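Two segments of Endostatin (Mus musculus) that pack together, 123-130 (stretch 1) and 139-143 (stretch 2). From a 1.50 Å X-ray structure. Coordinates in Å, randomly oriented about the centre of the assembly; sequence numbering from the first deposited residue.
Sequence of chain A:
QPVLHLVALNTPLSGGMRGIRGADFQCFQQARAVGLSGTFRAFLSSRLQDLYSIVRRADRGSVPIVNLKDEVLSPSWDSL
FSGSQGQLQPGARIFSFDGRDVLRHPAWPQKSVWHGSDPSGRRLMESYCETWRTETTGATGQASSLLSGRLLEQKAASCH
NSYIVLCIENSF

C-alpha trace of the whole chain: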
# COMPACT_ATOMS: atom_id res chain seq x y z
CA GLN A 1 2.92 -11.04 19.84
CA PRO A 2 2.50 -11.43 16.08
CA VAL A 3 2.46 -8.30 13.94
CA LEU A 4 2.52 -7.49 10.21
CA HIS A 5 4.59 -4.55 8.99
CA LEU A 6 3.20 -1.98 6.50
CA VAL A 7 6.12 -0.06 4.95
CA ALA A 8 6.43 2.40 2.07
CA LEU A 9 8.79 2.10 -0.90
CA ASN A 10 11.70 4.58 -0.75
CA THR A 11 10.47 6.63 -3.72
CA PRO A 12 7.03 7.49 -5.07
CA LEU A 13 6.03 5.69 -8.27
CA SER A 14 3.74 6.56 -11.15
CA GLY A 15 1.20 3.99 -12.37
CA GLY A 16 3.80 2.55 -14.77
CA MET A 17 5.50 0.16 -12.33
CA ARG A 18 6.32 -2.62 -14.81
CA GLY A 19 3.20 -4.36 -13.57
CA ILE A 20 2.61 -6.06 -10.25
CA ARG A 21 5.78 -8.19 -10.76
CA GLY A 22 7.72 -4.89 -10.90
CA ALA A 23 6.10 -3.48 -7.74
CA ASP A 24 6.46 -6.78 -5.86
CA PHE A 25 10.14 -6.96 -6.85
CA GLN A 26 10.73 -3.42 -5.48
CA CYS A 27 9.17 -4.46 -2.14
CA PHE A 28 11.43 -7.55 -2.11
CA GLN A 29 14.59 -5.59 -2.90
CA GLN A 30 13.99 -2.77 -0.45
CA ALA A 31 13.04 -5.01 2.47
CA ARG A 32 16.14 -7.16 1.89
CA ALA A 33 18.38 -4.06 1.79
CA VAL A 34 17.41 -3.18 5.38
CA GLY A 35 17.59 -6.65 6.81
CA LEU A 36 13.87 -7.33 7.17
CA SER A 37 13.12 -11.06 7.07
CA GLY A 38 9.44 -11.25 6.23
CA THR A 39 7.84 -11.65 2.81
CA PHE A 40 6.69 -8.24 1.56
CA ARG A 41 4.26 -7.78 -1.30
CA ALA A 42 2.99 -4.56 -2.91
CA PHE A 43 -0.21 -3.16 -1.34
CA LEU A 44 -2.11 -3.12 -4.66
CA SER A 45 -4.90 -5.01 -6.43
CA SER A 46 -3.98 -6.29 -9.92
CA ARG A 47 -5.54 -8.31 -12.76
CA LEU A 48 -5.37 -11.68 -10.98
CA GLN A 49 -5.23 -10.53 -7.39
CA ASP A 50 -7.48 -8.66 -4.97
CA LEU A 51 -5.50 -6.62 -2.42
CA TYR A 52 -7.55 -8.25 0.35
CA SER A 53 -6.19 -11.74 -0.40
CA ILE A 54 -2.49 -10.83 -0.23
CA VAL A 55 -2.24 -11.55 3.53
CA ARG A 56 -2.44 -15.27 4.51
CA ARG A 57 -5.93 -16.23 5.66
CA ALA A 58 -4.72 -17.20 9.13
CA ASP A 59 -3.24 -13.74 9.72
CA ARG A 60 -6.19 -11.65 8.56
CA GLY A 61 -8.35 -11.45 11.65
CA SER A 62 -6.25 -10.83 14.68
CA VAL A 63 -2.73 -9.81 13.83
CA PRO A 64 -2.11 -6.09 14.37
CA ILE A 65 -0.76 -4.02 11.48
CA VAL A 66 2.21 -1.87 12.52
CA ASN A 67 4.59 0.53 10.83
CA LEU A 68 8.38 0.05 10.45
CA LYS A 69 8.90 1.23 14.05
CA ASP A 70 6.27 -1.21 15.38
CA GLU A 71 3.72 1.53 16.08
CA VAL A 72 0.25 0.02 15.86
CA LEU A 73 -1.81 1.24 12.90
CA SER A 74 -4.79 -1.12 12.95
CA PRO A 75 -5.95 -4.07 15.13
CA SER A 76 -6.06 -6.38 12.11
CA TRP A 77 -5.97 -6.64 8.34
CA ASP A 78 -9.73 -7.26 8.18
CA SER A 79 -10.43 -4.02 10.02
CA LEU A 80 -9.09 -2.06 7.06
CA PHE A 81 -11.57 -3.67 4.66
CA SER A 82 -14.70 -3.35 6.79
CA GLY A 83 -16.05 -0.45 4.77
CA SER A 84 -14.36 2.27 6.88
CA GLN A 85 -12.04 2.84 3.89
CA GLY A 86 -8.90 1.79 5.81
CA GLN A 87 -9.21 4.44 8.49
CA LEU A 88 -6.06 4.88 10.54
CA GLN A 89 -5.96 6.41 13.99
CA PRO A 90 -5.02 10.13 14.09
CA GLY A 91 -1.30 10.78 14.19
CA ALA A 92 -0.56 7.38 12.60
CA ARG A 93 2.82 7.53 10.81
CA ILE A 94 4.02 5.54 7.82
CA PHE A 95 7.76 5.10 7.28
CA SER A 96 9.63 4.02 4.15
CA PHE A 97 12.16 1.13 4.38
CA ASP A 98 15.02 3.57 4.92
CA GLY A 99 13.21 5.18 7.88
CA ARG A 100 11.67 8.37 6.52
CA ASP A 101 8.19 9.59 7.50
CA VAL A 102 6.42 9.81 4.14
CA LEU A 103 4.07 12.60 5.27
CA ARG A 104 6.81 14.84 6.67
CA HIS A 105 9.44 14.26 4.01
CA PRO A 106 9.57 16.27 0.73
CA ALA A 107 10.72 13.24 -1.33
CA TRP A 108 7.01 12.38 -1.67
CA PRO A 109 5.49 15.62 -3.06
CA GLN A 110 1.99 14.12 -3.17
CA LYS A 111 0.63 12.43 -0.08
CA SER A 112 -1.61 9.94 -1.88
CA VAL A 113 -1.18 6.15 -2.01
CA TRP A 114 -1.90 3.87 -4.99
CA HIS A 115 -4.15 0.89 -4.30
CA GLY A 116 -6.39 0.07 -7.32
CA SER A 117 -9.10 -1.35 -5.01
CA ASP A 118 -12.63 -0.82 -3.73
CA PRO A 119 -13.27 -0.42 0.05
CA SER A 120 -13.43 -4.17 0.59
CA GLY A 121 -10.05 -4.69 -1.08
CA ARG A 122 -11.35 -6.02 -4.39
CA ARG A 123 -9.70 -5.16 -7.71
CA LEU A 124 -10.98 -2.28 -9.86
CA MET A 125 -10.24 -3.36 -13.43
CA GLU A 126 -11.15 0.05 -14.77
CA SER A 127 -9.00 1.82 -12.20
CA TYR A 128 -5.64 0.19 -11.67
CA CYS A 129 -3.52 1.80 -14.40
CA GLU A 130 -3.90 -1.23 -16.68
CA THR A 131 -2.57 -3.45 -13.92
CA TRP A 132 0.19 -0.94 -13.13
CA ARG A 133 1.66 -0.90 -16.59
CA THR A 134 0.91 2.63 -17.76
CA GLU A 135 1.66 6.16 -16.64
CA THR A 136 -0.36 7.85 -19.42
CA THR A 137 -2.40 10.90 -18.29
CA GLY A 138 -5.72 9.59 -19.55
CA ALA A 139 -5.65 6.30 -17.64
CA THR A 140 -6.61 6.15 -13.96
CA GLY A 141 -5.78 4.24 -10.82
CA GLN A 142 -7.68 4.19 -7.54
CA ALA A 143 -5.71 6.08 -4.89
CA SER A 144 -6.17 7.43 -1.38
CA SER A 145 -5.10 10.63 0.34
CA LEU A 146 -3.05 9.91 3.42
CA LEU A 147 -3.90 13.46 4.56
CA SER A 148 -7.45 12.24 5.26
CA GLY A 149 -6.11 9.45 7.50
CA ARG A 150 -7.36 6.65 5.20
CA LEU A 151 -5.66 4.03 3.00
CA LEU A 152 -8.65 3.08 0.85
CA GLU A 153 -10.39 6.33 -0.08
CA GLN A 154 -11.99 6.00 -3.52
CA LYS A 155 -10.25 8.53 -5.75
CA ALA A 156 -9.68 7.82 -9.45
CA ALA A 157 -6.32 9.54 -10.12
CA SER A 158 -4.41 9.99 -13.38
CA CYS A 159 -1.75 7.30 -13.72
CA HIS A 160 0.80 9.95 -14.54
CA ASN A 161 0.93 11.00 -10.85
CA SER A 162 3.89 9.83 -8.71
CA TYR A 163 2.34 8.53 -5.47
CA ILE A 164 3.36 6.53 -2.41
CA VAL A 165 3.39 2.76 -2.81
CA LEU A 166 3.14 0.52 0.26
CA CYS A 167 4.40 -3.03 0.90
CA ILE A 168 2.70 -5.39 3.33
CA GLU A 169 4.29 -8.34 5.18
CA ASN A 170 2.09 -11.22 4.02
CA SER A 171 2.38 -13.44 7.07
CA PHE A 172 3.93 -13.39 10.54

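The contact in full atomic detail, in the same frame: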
# COMPACT_ATOMS: atom_id res chain seq x y z
N ARG A 123 -10.30 -5.82 -6.56
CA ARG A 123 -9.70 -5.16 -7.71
C ARG A 123 -10.68 -4.34 -8.53
O ARG A 123 -11.85 -4.71 -8.66
CB ARG A 123 -9.01 -6.19 -8.61
CG ARG A 123 -9.96 -7.03 -9.46
CD ARG A 123 -9.31 -8.33 -9.91
NE ARG A 123 -9.44 -9.35 -8.87
CZ ARG A 123 -9.17 -10.64 -9.03
NH1 ARG A 123 -8.74 -11.09 -10.21
NH2 ARG A 123 -9.37 -11.49 -8.03
N LEU A 124 -10.21 -3.19 -9.01
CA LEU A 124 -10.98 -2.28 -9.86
C LEU A 124 -10.32 -2.32 -11.23
O LEU A 124 -9.37 -1.59 -11.49
CB LEU A 124 -10.98 -0.86 -9.29
CG LEU A 124 -11.77 -0.66 -8.00
CD1 LEU A 124 -11.65 0.78 -7.54
CD2 LEU A 124 -13.23 -1.03 -8.20
N MET A 125 -10.81 -3.19 -12.11
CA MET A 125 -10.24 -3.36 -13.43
C MET A 125 -10.23 -2.13 -14.29
O MET A 125 -9.41 -2.02 -15.19
CB MET A 125 -10.89 -4.53 -14.14
CG MET A 125 -10.68 -5.84 -13.40
SD MET A 125 -10.93 -7.32 -14.41
CE MET A 125 -9.30 -8.11 -14.27
N GLU A 126 -11.12 -1.19 -14.00
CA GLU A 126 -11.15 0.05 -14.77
C GLU A 126 -10.34 1.14 -14.07
O GLU A 126 -10.25 2.26 -14.56
CB GLU A 126 -12.58 0.55 -14.98
CG GLU A 126 -13.51 -0.46 -15.66
CD GLU A 126 -13.09 -0.81 -17.07
OE1 GLU A 126 -12.45 0.03 -17.74
OE2 GLU A 126 -13.42 -1.93 -17.51
N SER A 127 -9.75 0.81 -12.92
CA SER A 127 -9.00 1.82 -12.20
C SER A 127 -7.76 1.30 -11.46
O SER A 127 -7.62 1.45 -10.24
CB SER A 127 -9.91 2.60 -11.26
OG SER A 127 -9.35 3.88 -11.04
N TYR A 128 -6.89 0.67 -12.22
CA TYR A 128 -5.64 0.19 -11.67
C TYR A 128 -4.48 0.34 -12.66
O TYR A 128 -3.54 -0.46 -12.70
CB TYR A 128 -5.74 -1.21 -11.05
CG TYR A 128 -6.13 -2.38 -11.93
CD1 TYR A 128 -6.25 -2.27 -13.33
CD2 TYR A 128 -6.39 -3.62 -11.35
CE1 TYR A 128 -6.61 -3.38 -14.11
CE2 TYR A 128 -6.75 -4.73 -12.11
CZ TYR A 128 -6.85 -4.61 -13.49
OH TYR A 128 -7.17 -5.72 -14.23
N CYS A 129 -4.55 1.44 -13.42
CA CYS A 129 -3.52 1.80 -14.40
C CYS A 129 -3.12 0.64 -15.31
O CYS A 129 -1.93 0.42 -15.54
CB CYS A 129 -2.31 2.40 -13.70
SG CYS A 129 -2.71 3.94 -12.81
N GLU A 130 -4.12 -0.09 -15.80
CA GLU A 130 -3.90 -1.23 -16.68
C GLU A 130 -2.92 -2.20 -16.00
O GLU A 130 -1.87 -2.58 -16.55
CB GLU A 130 -3.44 -0.73 -18.05
CG GLU A 130 -4.53 0.18 -18.66
CD GLU A 130 -4.10 0.99 -19.87
OE1 GLU A 130 -3.05 0.68 -20.48
OE2 GLU A 130 -4.83 1.95 -20.20
N ALA A 139 -5.25 7.49 -18.40
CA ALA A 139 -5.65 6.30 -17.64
C ALA A 139 -5.71 6.64 -16.15
O ALA A 139 -5.02 7.56 -15.70
CB ALA A 139 -4.66 5.18 -17.89
N THR A 140 -6.52 5.90 -15.39
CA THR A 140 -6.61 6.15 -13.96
C THR A 140 -6.34 4.94 -13.08
O THR A 140 -6.46 3.78 -13.50
CB THR A 140 -7.99 6.73 -13.52
OG1 THR A 140 -9.02 5.76 -13.72
CG2 THR A 140 -8.31 8.02 -14.28
N GLY A 141 -6.02 5.25 -11.82
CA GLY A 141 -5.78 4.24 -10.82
C GLY A 141 -6.45 4.72 -9.55
O GLY A 141 -6.49 5.93 -9.29
N GLN A 142 -7.02 3.80 -8.78
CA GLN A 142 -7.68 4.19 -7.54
C GLN A 142 -6.60 4.47 -6.48
O GLN A 142 -5.70 3.66 -6.25
CB GLN A 142 -8.65 3.10 -7.08
CG GLN A 142 -9.86 3.65 -6.35
CD GLN A 142 -10.91 4.24 -7.31
OE1 GLN A 142 -10.63 4.53 -8.47
NE2 GLN A 142 -12.12 4.38 -6.82
N ALA A 143 -6.70 5.63 -5.86
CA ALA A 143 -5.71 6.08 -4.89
C ALA A 143 -6.41 6.67 -3.68
O ALA A 143 -7.61 6.92 -3.71
CB ALA A 143 -4.78 7.11 -5.52
O HOH W 1 -7.51 3.12 -16.24

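The two segments are joined by a single beta bridge, in which a residue outside any strand, Tyr-128, lies opposite a strand glycine, Gly-141, with the two CA atoms 4.1 Å apart. The bridge is held by two backbone hydrogen bonds that flank this pair and do not involve it. Gln-142 N donates to Ser-127 O over 2.8 Å, with an N-H...O angle of 148°, and Cys-129 N donates to Thr-140 O over 3.0 Å at 157°. As the first segment advances from Ser-127 to Cys-129, its partners therefore step back from Gln-142 to Thr-140, so the two chains run antiparallel here. Tyr-128 N also lies 3.4 Å from Thr-140 O, but the angle is too poor for a hydrogen bond.

The same two carbonyl groups receive CA-H...O contacts as well. Gly-141 CA lies 3.4 Å from Ser-127 O, and Ser-127 CA lies 3.5 Å from Thr-140 O, so each oxygen meets both an amide and a CA hydrogen from the other segment.

The close approach at Gly-141 depends on its lack of a side chain. Cys-129 SG rests 3.7 Å from Gly-141 CA, and an ideally placed CB on this residue would lie only 2.7 Å from Cys-129 SG, a clash. The sulfur is itself held in place by a covalent bond to a group elsewhere in the structure. Tyr-128, across the bridge, points its CA-to-CB bond away from the strand, and its ring adds almost nothing to the contact.

Ser-127 has the largest area covered by the other segment, and its hydroxyl joins two side chains of the strand. Ser-127 OG donates to Gln-142 OE1 at 2.9 Å and accepts from Thr-140 OG1 at 3.3 Å, the latter a longer bond. The chain of donors thus runs from threonine to serine to glutamine amide oxygen, passing over Gly-141, whose carbonyl carbon C is 3.4 Å from Ser-127 OG. With its OE1 engaged in this way, Gln-142 uses NE2 for a partner elsewhere in the structure.

A type I turn from Leu-124 to Ser-127, closed by a 2.8 Å hydrogen bond from Ser-127 N to Leu-124 O, precedes the bridge. At the start of this turn, Leu-124 points its CA-to-CB bond toward the other segment, and its CD1 packs 3.5 Å from Gln-142 CD. The amide group of Gln-142 thus has an apolar neighbour as well as its polar ones.

Toward the other end the contact loosens. Water 1 accepts a hydrogen bond from Thr-140 N at 3.1 Å and donates a weak one to Glu-126 O at 3.3 Å, linking the turn to the start of the strand. Ala-139 directs its CB toward the first segment, where Glu-130 OE2 approaches to 4.0 Å from Ala-139 CB. In all, 353 Å² is buried between the segments.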